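Local coordinates for protein COBE (Pseudomonas aeruginosa, PDB 2W6K) that takes part in cobalamin (vitamin B12) biosynthesis and belongs to the family of the C-terminal part of CbiG, at residues S10-G15 and A43-L48; H26-L31 and R61-L66; S50-R55 and V71-P76; L86-A91 and V102-A107. All coordinates share one frame; numbering follows the deposited sequence.

Interaction 1 of 4, residues S10-G15 and A43-L48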
loop_
_atom_site.group_PDB
_atom_site.type_symbol
_atom_site.label_atom_id
_atom_site.label_comp_id
_atom_site.label_asym_id
_atom_site.label_seq_id
_atom_site.Cartn_x
_atom_site.Cartn_y
_atom_site.Cartn_z
ATOM N N SER A 10 15.387 -0.893 -2.680
ATOM C CA SER A 10 14.496 0.138 -3.213
ATOM C C SER A 10 13.057 -0.350 -3.216
ATOM O O SER A 10 12.460 -0.567 -4.279
ATOM C CB SER A 10 14.909 0.498 -4.634
ATOM O OG SER A 10 14.987 -0.680 -5.419
ATOM N N LEU A 11 12.470 -0.497 -2.042
ATOM C CA LEU A 11 11.178 -1.142 -2.030
ATOM C C LEU A 11 10.022 -0.225 -2.357
ATOM O O LEU A 11 10.020 0.959 -2.023
ATOM C CB LEU A 11 10.937 -1.962 -0.772
ATOM C CG LEU A 11 10.939 -1.479 0.647
ATOM C CD1 LEU A 11 9.545 -1.066 1.050
ATOM C CD2 LEU A 11 11.403 -2.657 1.469
ATOM N N LEU A 12 9.042 -0.805 -3.028
ATOM C CA LEU A 12 7.883 -0.058 -3.463
ATOM C C LEU A 12 6.673 -0.884 -3.061
ATOM O O LEU A 12 6.539 -2.056 -3.469
ATOM C CB LEU A 12 7.928 0.084 -4.970
ATOM C CG LEU A 12 6.705 0.789 -5.570
ATOM C CD1 LEU A 12 6.616 2.260 -5.129
ATOM C CD2 LEU A 12 6.783 0.650 -7.095
ATOM N N ILE A 13 5.798 -0.269 -2.268
ATOM C CA ILE A 13 4.641 -0.957 -1.715
ATOM C C ILE A 13 3.369 -0.297 -2.205
ATOM O O ILE A 13 3.292 0.924 -2.200
ATOM C CB ILE A 13 4.627 -0.880 -0.186
ATOM C CG1 ILE A 13 5.908 -1.496 0.434
ATOM C CG2 ILE A 13 3.373 -1.544 0.404
ATOM C CD1 ILE A 13 6.117 -2.962 0.064
ATOM N N ALA A 14 2.379 -1.102 -2.567
ATOM C CA ALA A 14 1.054 -0.528 -2.901
ATOM C C ALA A 14 0.079 -0.881 -1.798
ATOM O O ALA A 14 -0.116 -2.061 -1.541
ATOM C CB ALA A 14 0.551 -1.074 -4.212
ATOM N N GLY A 15 -0.551 0.132 -1.180
ATOM C CA GLY A 15 -1.581 -0.078 -0.175
ATOM C C GLY A 15 -2.932 0.023 -0.853
ATOM O O GLY A 15 -3.116 0.848 -1.766
ATOM N N ALA A 43 6.208 -4.262 -12.613
ATOM C CA ALA A 43 7.405 -5.087 -12.338
ATOM C C ALA A 43 8.211 -4.652 -11.098
ATOM O O ALA A 43 8.901 -5.453 -10.468
ATOM C CB ALA A 43 8.307 -5.108 -13.572
ATOM N N GLU A 44 8.087 -3.372 -10.747
ATOM C CA GLU A 44 8.831 -2.784 -9.653
ATOM C C GLU A 44 8.200 -2.982 -8.280
ATOM O O GLU A 44 8.859 -2.800 -7.260
ATOM C CB GLU A 44 9.004 -1.288 -9.893
ATOM C CG GLU A 44 9.859 -0.987 -11.091
ATOM C CD GLU A 44 10.063 0.485 -11.211
ATOM O OE1 GLU A 44 9.386 1.110 -12.050
ATOM O OE2 GLU A 44 10.877 0.991 -10.426
ATOM N N LEU A 45 6.910 -3.299 -8.248
ATOM C CA LEU A 45 6.245 -3.532 -6.964
ATOM C C LEU A 45 6.854 -4.690 -6.212
ATOM O O LEU A 45 7.052 -5.754 -6.790
ATOM C CB LEU A 45 4.790 -3.928 -7.202
ATOM C CG LEU A 45 3.666 -2.933 -7.241
ATOM C CD1 LEU A 45 2.384 -3.741 -7.086
ATOM C CD2 LEU A 45 3.799 -1.885 -6.129
ATOM N N ASP A 46 7.069 -4.511 -4.917
ATOM C CA ASP A 46 7.513 -5.580 -4.033
ATOM C C ASP A 46 6.380 -6.320 -3.315
ATOM O O ASP A 46 6.476 -7.526 -3.097
ATOM C CB ASP A 46 8.509 -5.048 -3.036
ATOM C CG ASP A 46 9.780 -4.586 -3.709
ATOM O OD1 ASP A 46 10.576 -5.457 -4.129
ATOM O OD2 ASP A 46 9.971 -3.369 -3.840
ATOM N N ALA A 47 5.322 -5.611 -2.921
ATOM C CA ALA A 47 4.254 -6.257 -2.146
ATOM C C ALA A 47 3.009 -5.399 -2.160
ATOM O O ALA A 47 3.088 -4.205 -2.456
ATOM C CB ALA A 47 4.695 -6.436 -0.723
ATOM N N LEU A 48 1.886 -6.004 -1.774
ATOM C CA LEU A 48 0.652 -5.253 -1.608
ATOM C C LEU A 48 0.348 -5.240 -0.110
ATOM O O LEU A 48 0.771 -6.148 0.623
ATOM C CB LEU A 48 -0.516 -5.935 -2.307
ATOM C CG LEU A 48 -0.372 -6.293 -3.793
ATOM C CD1 LEU A 48 -1.542 -7.113 -4.145
ATOM C CD2 LEU A 48 -0.322 -4.988 -4.613
HETATM O O HOH W 1 11.211 -1.939 -6.255
#
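Two neighbouring parallel strands, 12-18 and 47-51, start their pairing here, in the first beta-alpha-beta unit of the chain, whose connecting helix is 24-37. The contact buries 400 Å² in all and lies within the core of the domain. Before regular pairing begins, Asp46 pairs with Leu12 through its carboxylate and its backbone N. Its CG lies anti to its own carbonyl carbon (chi1 -65°), which brings OD2 to the backbone N of Leu12 at 2.8 Å through the anti lone pair of that oxygen. In return the N of Asp46 donates to the O of Leu12 at 2.9 Å, almost straight and in the carbonyl plane, so residue 46 grips both polar groups of Leu12. Further along, the N of Ala14 reaches the O of Ala47 at 3.2 Å, and Ala14 and Leu48 form a parallel bridge. On the face of Ala14, CD2 of Leu45 lies 3.9 Å from the Ala14 CB and crosses obliquely against the Leu12 side chain, which runs anti to its backbone N; Leu31 and Leu35 of helix 24-37 cover this group. On the face of Ile13, its CD1 meets CB of Ala47 at 3.8 Å, beneath Leu110 and Ala111 of helix 102-115. At the open end a water lies 2.7 Å from both the O of Ser10 and the O of Glu44 and links the two chains. The carboxylate thus supplies the acceptor for Leu12 N where the pairing slips by one residue, from Leu12 with Leu45 to Ile13 with Ala47, although Ala47 N remains buried without a partner.

Interaction 2 of 4, residues H26-L31 and R61-L66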
loop_
_atom_site.group_PDB
_atom_site.type_symbol
_atom_site.label_atom_id
_atom_site.label_comp_id
_atom_site.label_asym_id
_atom_site.label_seq_id
_atom_site.Cartn_x
_atom_site.Cartn_y
_atom_site.Cartn_z
ATOM N N HIS A 26 -10.315 -5.227 -11.549
ATOM C CA HIS A 26 -10.552 -3.837 -11.233
ATOM C C HIS A 26 -9.367 -3.297 -10.466
ATOM O O HIS A 26 -8.784 -2.244 -10.833
ATOM C CB HIS A 26 -11.802 -3.704 -10.383
ATOM C CG HIS A 26 -12.183 -2.288 -10.096
ATOM N ND1 HIS A 26 -13.292 -1.695 -10.655
ATOM C CD2 HIS A 26 -11.606 -1.350 -9.306
ATOM C CE1 HIS A 26 -13.390 -0.451 -10.214
ATOM N NE2 HIS A 26 -12.373 -0.214 -9.405
ATOM N N LEU A 27 -8.966 -4.025 -9.426
ATOM C CA LEU A 27 -7.833 -3.575 -8.613
ATOM C C LEU A 27 -6.584 -3.441 -9.482
ATOM O O LEU A 27 -5.831 -2.470 -9.347
ATOM C CB LEU A 27 -7.572 -4.543 -7.445
ATOM C CG LEU A 27 -8.677 -4.608 -6.384
ATOM C CD1 LEU A 27 -8.342 -5.572 -5.298
ATOM C CD2 LEU A 27 -8.871 -3.219 -5.781
ATOM N N ARG A 28 -6.358 -4.412 -10.370
ATOM C CA ARG A 28 -5.141 -4.375 -11.197
ATOM C C ARG A 28 -5.129 -3.140 -12.097
ATOM O O ARG A 28 -4.085 -2.513 -12.258
ATOM C CB ARG A 28 -4.999 -5.651 -12.043
ATOM C CG ARG A 28 -3.732 -5.618 -12.900
ATOM C CD ARG A 28 -3.582 -6.860 -13.755
ATOM N NE ARG A 28 -4.664 -6.964 -14.729
ATOM C CZ ARG A 28 -5.066 -8.110 -15.281
ATOM N NH1 ARG A 28 -6.069 -8.119 -16.151
ATOM N NH2 ARG A 28 -4.462 -9.253 -14.985
ATOM N N ALA A 29 -6.279 -2.813 -12.681
ATOM C CA ALA A 29 -6.364 -1.631 -13.592
ATOM C C ALA A 29 -6.089 -0.328 -12.834
ATOM O O ALA A 29 -5.371 0.550 -13.308
ATOM C CB ALA A 29 -7.694 -1.561 -14.295
ATOM N N LEU A 30 -6.621 -0.228 -11.629
ATOM C CA LEU A 30 -6.386 0.958 -10.848
ATOM C C LEU A 30 -4.929 1.031 -10.375
ATOM O O LEU A 30 -4.329 2.112 -10.361
ATOM C CB LEU A 30 -7.340 1.030 -9.681
ATOM C CG LEU A 30 -7.242 2.301 -8.826
ATOM C CD1 LEU A 30 -7.536 3.589 -9.611
ATOM C CD2 LEU A 30 -8.210 2.202 -7.669
ATOM N N LEU A 31 -4.378 -0.119 -9.997
ATOM C CA LEU A 31 -2.990 -0.208 -9.579
ATOM C C LEU A 31 -2.078 0.234 -10.727
ATOM O O LEU A 31 -1.158 1.025 -10.510
ATOM C CB LEU A 31 -2.641 -1.645 -9.152
ATOM C CG LEU A 31 -1.202 -1.946 -8.690
ATOM C CD1 LEU A 31 -0.795 -1.079 -7.483
ATOM C CD2 LEU A 31 -1.082 -3.398 -8.338
ATOM N N ARG A 61 -6.360 -11.414 -2.717
ATOM C CA ARG A 61 -5.583 -12.615 -2.837
ATOM C C ARG A 61 -5.356 -13.002 -4.293
ATOM O O ARG A 61 -4.245 -13.441 -4.657
ATOM C CB ARG A 61 -6.201 -13.739 -2.021
ATOM C CG ARG A 61 -5.962 -13.541 -0.513
ATOM C CD ARG A 61 -6.116 -14.854 0.239
ATOM N NE ARG A 61 -7.469 -15.403 0.136
ATOM C CZ ARG A 61 -8.516 -15.029 0.867
ATOM N NH1 ARG A 61 -8.411 -14.056 1.757
ATOM N NH2 ARG A 61 -9.693 -15.620 0.683
ATOM N N GLN A 62 -6.379 -12.820 -5.137
ATOM C CA GLN A 62 -6.218 -13.166 -6.564
ATOM C C GLN A 62 -5.222 -12.232 -7.207
ATOM O O GLN A 62 -4.389 -12.668 -8.041
ATOM C CB GLN A 62 -7.550 -13.102 -7.310
ATOM C CG GLN A 62 -8.541 -14.260 -6.939
ATOM C CD GLN A 62 -9.892 -14.088 -7.599
ATOM O OE1 GLN A 62 -9.996 -13.485 -8.674
ATOM N NE2 GLN A 62 -10.944 -14.586 -6.952
ATOM N N LEU A 63 -5.283 -10.951 -6.842
ATOM C CA LEU A 63 -4.305 -9.967 -7.366
ATOM C C LEU A 63 -2.893 -10.353 -6.971
ATOM O O LEU A 63 -1.964 -10.290 -7.793
ATOM C CB LEU A 63 -4.616 -8.541 -6.865
ATOM C CG LEU A 63 -3.698 -7.461 -7.449
ATOM C CD1 LEU A 63 -3.730 -7.460 -8.986
ATOM C CD2 LEU A 63 -4.151 -6.117 -6.914
ATOM N N ALA A 64 -2.719 -10.786 -5.722
ATOM C CA ALA A 64 -1.380 -11.189 -5.272
ATOM C C ALA A 64 -0.898 -12.370 -6.137
ATOM O O ALA A 64 0.237 -12.411 -6.549
ATOM C CB ALA A 64 -1.375 -11.564 -3.809
ATOM N N THR A 65 -1.794 -13.295 -6.439
ATOM C CA THR A 65 -1.420 -14.469 -7.214
ATOM C C THR A 65 -1.034 -14.078 -8.631
ATOM O O THR A 65 -0.010 -14.559 -9.152
ATOM C CB THR A 65 -2.541 -15.511 -7.195
ATOM O OG1 THR A 65 -2.554 -16.117 -5.895
ATOM C CG2 THR A 65 -2.287 -16.617 -8.252
ATOM N N LEU A 66 -1.818 -13.193 -9.235
ATOM C CA LEU A 66 -1.494 -12.656 -10.574
ATOM C C LEU A 66 -0.100 -12.045 -10.607
ATOM O O LEU A 66 0.668 -12.275 -11.539
ATOM C CB LEU A 66 -2.496 -11.564 -10.949
ATOM C CG LEU A 66 -3.881 -12.126 -11.293
ATOM C CD1 LEU A 66 -4.882 -10.989 -11.402
ATOM C CD2 LEU A 66 -3.813 -12.943 -12.598
#
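Leu63 has the largest share of the buried area between helices 24-37 and 58-67, reaching across with both methyls into a close fit, while the solvent side, formed by the end of Arg28 and by Leu66, is looser. With CG anti to the backbone N (chi1 -176°), its branches straddle the facing turn: CD2 rests 3.8 Å from CB of Leu27, and CD1 lies equally close, 3.8 Å, to CB of Arg28. CD2 of Leu31, one turn beyond Leu27, comes to 4.3 Å from the same Leu63 CD2 and so touches that methyl more loosely. The short helical segments cross at -61°, with their axes 10.2 Å apart at closest approach. These are the connecting helices of two successive beta-alpha-beta crossovers, lying side by side on one face of the sheet; Leu27 and Leu63 both reach Ile16 of strand 12-18, and Leu31 packs on Ala14. Toward solvent, Arg28 leaves its helix extended through chi2 and bends at chi3 (64°), crossing Leu66 at about a right angle, so that its NH2 is 4.0 Å from CD1 of Leu66. No hydrogen bond joins the two segments, and Leu66, exposed on this side, also touches Ala24 at the start of helix 24-37.

Interaction 3 of 4, residues S50-R55 and V71-P76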
loop_
_atom_site.group_PDB
_atom_site.type_symbol
_atom_site.label_atom_id
_atom_site.label_comp_id
_atom_site.label_asym_id
_atom_site.label_seq_id
_atom_site.Cartn_x
_atom_site.Cartn_y
_atom_site.Cartn_z
ATOM N N SER A 50 -2.801 -4.215 2.958
ATOM C CA SER A 50 -4.138 -3.734 3.298
ATOM C C SER A 50 -4.388 -3.961 4.771
ATOM O O SER A 50 -3.492 -4.280 5.521
ATOM C CB SER A 50 -5.232 -4.403 2.428
ATOM O OG SER A 50 -6.474 -3.724 2.555
ATOM N N ILE A 51 -5.609 -3.691 5.183
ATOM C CA ILE A 51 -5.963 -3.872 6.594
ATOM C C ILE A 51 -6.511 -5.270 6.861
ATOM O O ILE A 51 -7.212 -5.858 6.038
ATOM C CB ILE A 51 -6.955 -2.778 7.047
ATOM C CG1 ILE A 51 -7.065 -2.753 8.580
ATOM C CG2 ILE A 51 -8.291 -2.950 6.408
ATOM C CD1 ILE A 51 -7.717 -1.437 9.096
ATOM N N ASP A 52 -6.197 -5.797 8.043
ATOM C CA ASP A 52 -6.677 -7.087 8.426
ATOM C C ASP A 52 -8.014 -6.861 9.075
ATOM O O ASP A 52 -8.285 -5.779 9.622
ATOM C CB ASP A 52 -5.721 -7.788 9.405
ATOM C CG ASP A 52 -5.847 -9.293 9.340
ATOM O OD1 ASP A 52 -6.672 -9.807 8.539
ATOM O OD2 ASP A 52 -5.121 -9.971 10.070
ATOM N N GLY A 53 -8.864 -7.875 9.005
ATOM C CA GLY A 53 -10.157 -7.776 9.686
ATOM C C GLY A 53 -10.940 -9.007 9.361
ATOM O O GLY A 53 -10.373 -10.011 8.929
ATOM N N LYS A 54 -12.245 -8.954 9.568
ATOM C CA LYS A 54 -12.972 -10.201 9.412
ATOM C C LYS A 54 -13.526 -10.547 8.025
ATOM O O LYS A 54 -13.710 -11.732 7.727
ATOM C CB LYS A 54 -13.873 -10.511 10.605
ATOM C CG LYS A 54 -13.054 -11.317 11.624
ATOM C CD LYS A 54 -13.870 -11.896 12.745
ATOM C CE LYS A 54 -13.505 -11.246 14.061
ATOM N NZ LYS A 54 -14.303 -11.867 15.149
ATOM N N ARG A 55 -13.685 -9.541 7.162
ATOM C CA ARG A 55 -14.084 -9.786 5.760
ATOM C C ARG A 55 -13.067 -10.665 5.008
ATOM O O ARG A 55 -11.856 -10.498 5.165
ATOM C CB ARG A 55 -14.302 -8.465 5.006
ATOM C CG ARG A 55 -13.063 -7.594 4.874
ATOM C CD ARG A 55 -12.785 -7.238 3.416
ATOM N NE ARG A 55 -13.633 -6.171 2.916
ATOM C CZ ARG A 55 -13.267 -5.248 2.026
ATOM N NH1 ARG A 55 -12.041 -5.228 1.498
ATOM N NH2 ARG A 55 -14.149 -4.329 1.667
ATOM N N VAL A 71 0.641 -10.310 -0.530
ATOM C CA VAL A 71 -0.246 -9.324 0.104
ATOM C C VAL A 71 -0.244 -9.563 1.612
ATOM O O VAL A 71 -0.371 -10.718 2.075
ATOM C CB VAL A 71 -1.698 -9.318 -0.488
ATOM C CG1 VAL A 71 -2.354 -10.706 -0.363
ATOM C CG2 VAL A 71 -2.568 -8.236 0.181
ATOM N N HIS A 72 -0.028 -8.471 2.345
ATOM C CA HIS A 72 0.063 -8.463 3.798
ATOM C C HIS A 72 -1.116 -7.710 4.322
ATOM O O HIS A 72 -1.430 -6.626 3.826
ATOM C CB HIS A 72 1.339 -7.755 4.244
ATOM C CG HIS A 72 2.593 -8.443 3.813
ATOM N ND1 HIS A 72 3.320 -9.268 4.648
ATOM C CD2 HIS A 72 3.249 -8.433 2.630
ATOM C CE1 HIS A 72 4.379 -9.722 3.998
ATOM N NE2 HIS A 72 4.358 -9.230 2.772
ATOM N N PHE A 73 -1.755 -8.274 5.338
ATOM C CA PHE A 73 -2.867 -7.625 6.007
ATOM C C PHE A 73 -2.426 -7.219 7.394
ATOM O O PHE A 73 -2.006 -8.074 8.208
ATOM C CB PHE A 73 -4.058 -8.568 6.038
ATOM C CG PHE A 73 -4.559 -8.933 4.670
ATOM C CD1 PHE A 73 -5.463 -8.107 4.000
ATOM C CD2 PHE A 73 -4.109 -10.100 4.051
ATOM C CE1 PHE A 73 -5.921 -8.435 2.733
ATOM C CE2 PHE A 73 -4.563 -10.446 2.778
ATOM C CZ PHE A 73 -5.466 -9.620 2.115
ATOM N N LEU A 74 -2.464 -5.916 7.642
ATOM C CA LEU A 74 -1.892 -5.339 8.854
ATOM C C LEU A 74 -2.966 -5.011 9.896
ATOM O O LEU A 74 -4.088 -4.624 9.568
ATOM C CB LEU A 74 -1.046 -4.094 8.525
ATOM C CG LEU A 74 0.245 -4.430 7.754
ATOM C CD1 LEU A 74 0.061 -4.207 6.295
ATOM C CD2 LEU A 74 1.427 -3.634 8.270
ATOM N N ALA A 75 -2.586 -5.124 11.165
ATOM C CA ALA A 75 -3.542 -4.823 12.236
ATOM C C ALA A 75 -4.003 -3.373 12.165
ATOM O O ALA A 75 -3.188 -2.478 11.922
ATOM C CB ALA A 75 -2.859 -5.074 13.611
ATOM N N PRO A 76 -5.301 -3.127 12.423
ATOM C CA PRO A 76 -5.798 -1.760 12.512
ATOM C C PRO A 76 -4.933 -0.917 13.464
ATOM O O PRO A 76 -4.596 0.236 13.150
ATOM C CB PRO A 76 -7.238 -1.958 13.035
ATOM C CG PRO A 76 -7.646 -3.289 12.456
ATOM C CD PRO A 76 -6.384 -4.123 12.581
#
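The second beta-alpha-beta unit of the chain, strand 47-51, helix 58-67 and strand 71-74, closes here, where the last of these adds an outermost parallel strand to the sheet. Ser50 is held on both its polar backbone atoms: its N donates to the O of His72 at 2.9 Å, nearly along the C=O axis, and its O receives the N of Leu74, also at 2.9 Å and nearly straight. The third bond, from the N of Asp52 to the O of Leu74, is equally short at 2.9 Å, but the donor stands 40° above the carbonyl plane as the chain leaves the strand. The Phe73 ring lies beside this ladder, its CD1 3.5 Å from the O of Ile51, which meets the ring at its edge, and Ser50 CB lies 4.0 Å from the same Phe73 CD1, obliquely to the ring. The Asp52 carboxylate, CG anti to the backbone N (chi1 -154°), comes against Phe73 CB, its OD1 3.8 Å away and its plane 36° from that of the ring. Ile51 CD1 touches CG of Pro76 at 3.8 Å, the side chains crossing at about a right angle at the start of helix 76-80. Ser50 OG bonds instead to the O of Ile16. The backbone bonding therefore runs one residue past strand 47-51, to Asp52, whose OD1 weakly bonds a glycerol, probably from the crystallisation liquor: the site admits a small polyol.

Interaction 4 of 4, residues L86-A91 and V102-A107. With SO4 (sulfate ion), chain C; SO4 (sulfate ion), chain B.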
loop_
_atom_site.group_PDB
_atom_site.type_symbol
_atom_site.label_atom_id
_atom_site.label_comp_id
_atom_site.label_asym_id
_atom_site.label_seq_id
_atom_site.Cartn_x
_atom_site.Cartn_y
_atom_site.Cartn_z
ATOM N N LEU A 86 -0.846 10.728 7.176
ATOM C CA LEU A 86 -1.733 10.491 6.041
ATOM C C LEU A 86 -2.038 11.748 5.247
ATOM O O LEU A 86 -2.040 12.869 5.780
ATOM C CB LEU A 86 -3.044 9.824 6.506
ATOM C CG LEU A 86 -2.792 8.524 7.278
ATOM C CD1 LEU A 86 -4.132 7.890 7.643
ATOM C CD2 LEU A 86 -1.903 7.515 6.549
ATOM N N LEU A 87 -2.329 11.557 3.968
ATOM C CA LEU A 87 -2.584 12.684 3.072
ATOM C C LEU A 87 -4.062 12.842 2.695
ATOM O O LEU A 87 -4.502 13.953 2.354
ATOM C CB LEU A 87 -1.718 12.573 1.796
ATOM C CG LEU A 87 -0.192 12.465 1.915
ATOM C CD1 LEU A 87 0.520 12.397 0.530
ATOM C CD2 LEU A 87 0.419 13.608 2.813
ATOM N N SER A 88 -4.826 11.752 2.709
ATOM C CA SER A 88 -6.169 11.753 2.111
ATOM C C SER A 88 -7.184 11.021 2.988
ATOM O O SER A 88 -7.556 9.884 2.692
ATOM C CB SER A 88 -6.139 11.091 0.725
ATOM O OG SER A 88 -5.006 11.478 -0.025
ATOM N N PRO A 89 -7.629 11.667 4.073
ATOM C CA PRO A 89 -8.602 11.082 5.013
ATOM C C PRO A 89 -9.891 10.597 4.320
ATOM O O PRO A 89 -10.393 11.249 3.394
ATOM C CB PRO A 89 -8.905 12.240 5.960
ATOM C CG PRO A 89 -8.401 13.505 5.253
ATOM C CD PRO A 89 -7.230 13.036 4.461
ATOM N N SER A 90 -10.411 9.465 4.786
ATOM C CA SER A 90 -11.597 8.836 4.220
ATOM C C SER A 90 -12.622 8.648 5.334
ATOM O O SER A 90 -12.335 8.004 6.353
ATOM C CB SER A 90 -11.225 7.467 3.618
ATOM O OG SER A 90 -12.366 6.645 3.362
ATOM N N ALA A 91 -13.822 9.187 5.121
ATOM C CA ALA A 91 -14.925 9.026 6.063
ATOM C C ALA A 91 -15.352 7.565 6.224
ATOM O O ALA A 91 -15.576 7.110 7.347
ATOM C CB ALA A 91 -16.116 9.889 5.633
ATOM N N VAL A 102 -6.940 3.488 4.608
ATOM C CA VAL A 102 -6.357 2.153 4.601
ATOM C C VAL A 102 -5.224 2.098 3.594
ATOM O O VAL A 102 -4.172 1.539 3.891
ATOM C CB VAL A 102 -7.416 1.051 4.325
ATOM C CG1 VAL A 102 -6.759 -0.283 3.990
ATOM C CG2 VAL A 102 -8.345 0.941 5.521
ATOM N N ALA A 103 -5.451 2.644 2.402
ATOM C CA ALA A 103 -4.415 2.535 1.347
ATOM C C ALA A 103 -3.128 3.233 1.767
ATOM O O ALA A 103 -2.028 2.692 1.627
ATOM C CB ALA A 103 -4.931 3.121 0.043
ATOM N N GLU A 104 -3.252 4.466 2.247
ATOM C CA GLU A 104 -2.069 5.247 2.606
ATOM C C GLU A 104 -1.357 4.658 3.842
ATOM O O GLU A 104 -0.141 4.463 3.835
ATOM C CB GLU A 104 -2.454 6.706 2.821
ATOM C CG GLU A 104 -2.881 7.337 1.529
ATOM C CD GLU A 104 -3.244 8.811 1.619
ATOM O OE1 GLU A 104 -3.333 9.338 2.735
ATOM O OE2 GLU A 104 -3.468 9.410 0.531
ATOM N N ALA A 105 -2.128 4.338 4.869
ATOM C CA ALA A 105 -1.540 3.788 6.108
ATOM C C ALA A 105 -0.928 2.431 5.896
ATOM O O ALA A 105 0.144 2.178 6.430
ATOM C CB ALA A 105 -2.564 3.739 7.241
ATOM N N ALA A 106 -1.571 1.572 5.093
ATOM C CA ALA A 106 -1.045 0.201 4.890
ATOM C C ALA A 106 0.250 0.240 4.067
ATOM O O ALA A 106 1.205 -0.509 4.341
ATOM C CB ALA A 106 -2.078 -0.723 4.259
ATOM N N ALA A 107 0.295 1.145 3.100
ATOM C CA ALA A 107 1.494 1.315 2.280
ATOM C C ALA A 107 2.694 1.723 3.149
ATOM O O ALA A 107 3.753 1.086 3.083
ATOM C CB ALA A 107 1.245 2.317 1.134
HETATM S S SO4 C . -14.613 8.898 1.527
HETATM O O1 SO4 C . -15.125 9.432 0.269
HETATM O O2 SO4 C . -13.456 8.033 1.237
HETATM O O3 SO4 C . -15.589 8.163 2.301
HETATM O O4 SO4 C . -14.158 10.017 2.360
HETATM S S SO4 B . -8.936 4.219 1.803
HETATM O O1 SO4 B . -10.158 4.353 0.946
HETATM O O2 SO4 B . -9.330 3.804 3.142
HETATM O O3 SO4 B . -8.302 5.520 1.864
HETATM O O4 SO4 B . -8.074 3.240 1.209
#
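Glu104 has the most surface buried by this contact, and its carboxylate binds the backbone of the 86-91 loop from the first part of helix 102-115. The side chain is extended beyond CG, with CG anti to the carbonyl carbon (chi1 -67°). OE1 takes two backbone donors: the N of Leu87 at 2.7 Å, from above the carboxylate plane, and the N of Ser88 at 2.8 Å, on the syn lone pair. OE2 accepts from Ser88 OG at 2.6 Å, again syn, and also from the backbone N of Lys125, so four bonds fix the group, an environment that would be expected to keep it ionised. Leu86 comes next in buried area: its CD2 lies over the helix backbone, 3.6 Å from the N of Ala105 and 3.9 Å from Ala105 CB. Two sulfates, probably from the crystallisation liquor, mark helix starts: one accepts from the N atoms of Val102 and Ala103, the other from Ala91 N and from the hydroxyl of the N-cap residue Ser90. Glu104 thereby ties the loop ahead of helix 91-97 to helix 102-115, which packs through Val102 and Ala106 on strand 47-51 and through Ala103 and Ala107 on strand 131-138, while Leu87 reaches Leu121 of strand 119-127.

In the fold
Interactions 1 and 3 pair strand 47-51 with its two neighbours, 12-18 and 71-74; their centres are about 17 Å apart, and they join where the O of Leu48 faces the N of His72 at 3.0 Å, probably as a hydrogen bond. Interaction 2 covers one face of this sheet: CB of Ala14 is 3.5 Å from CD1 of Leu31, and Leu48 CD1 meets Leu63 CD2. Helix 102-115 of interaction 4 lies on the other face, where Ala103 CB is 3.4 Å from the O of Gly15 and Val102 CG1 packs against Ser50. Interactions 2 and 4 accordingly do not touch, their nearest atoms being about 8 Å apart. Both sulfates are bound within interaction 4, at two helix starts.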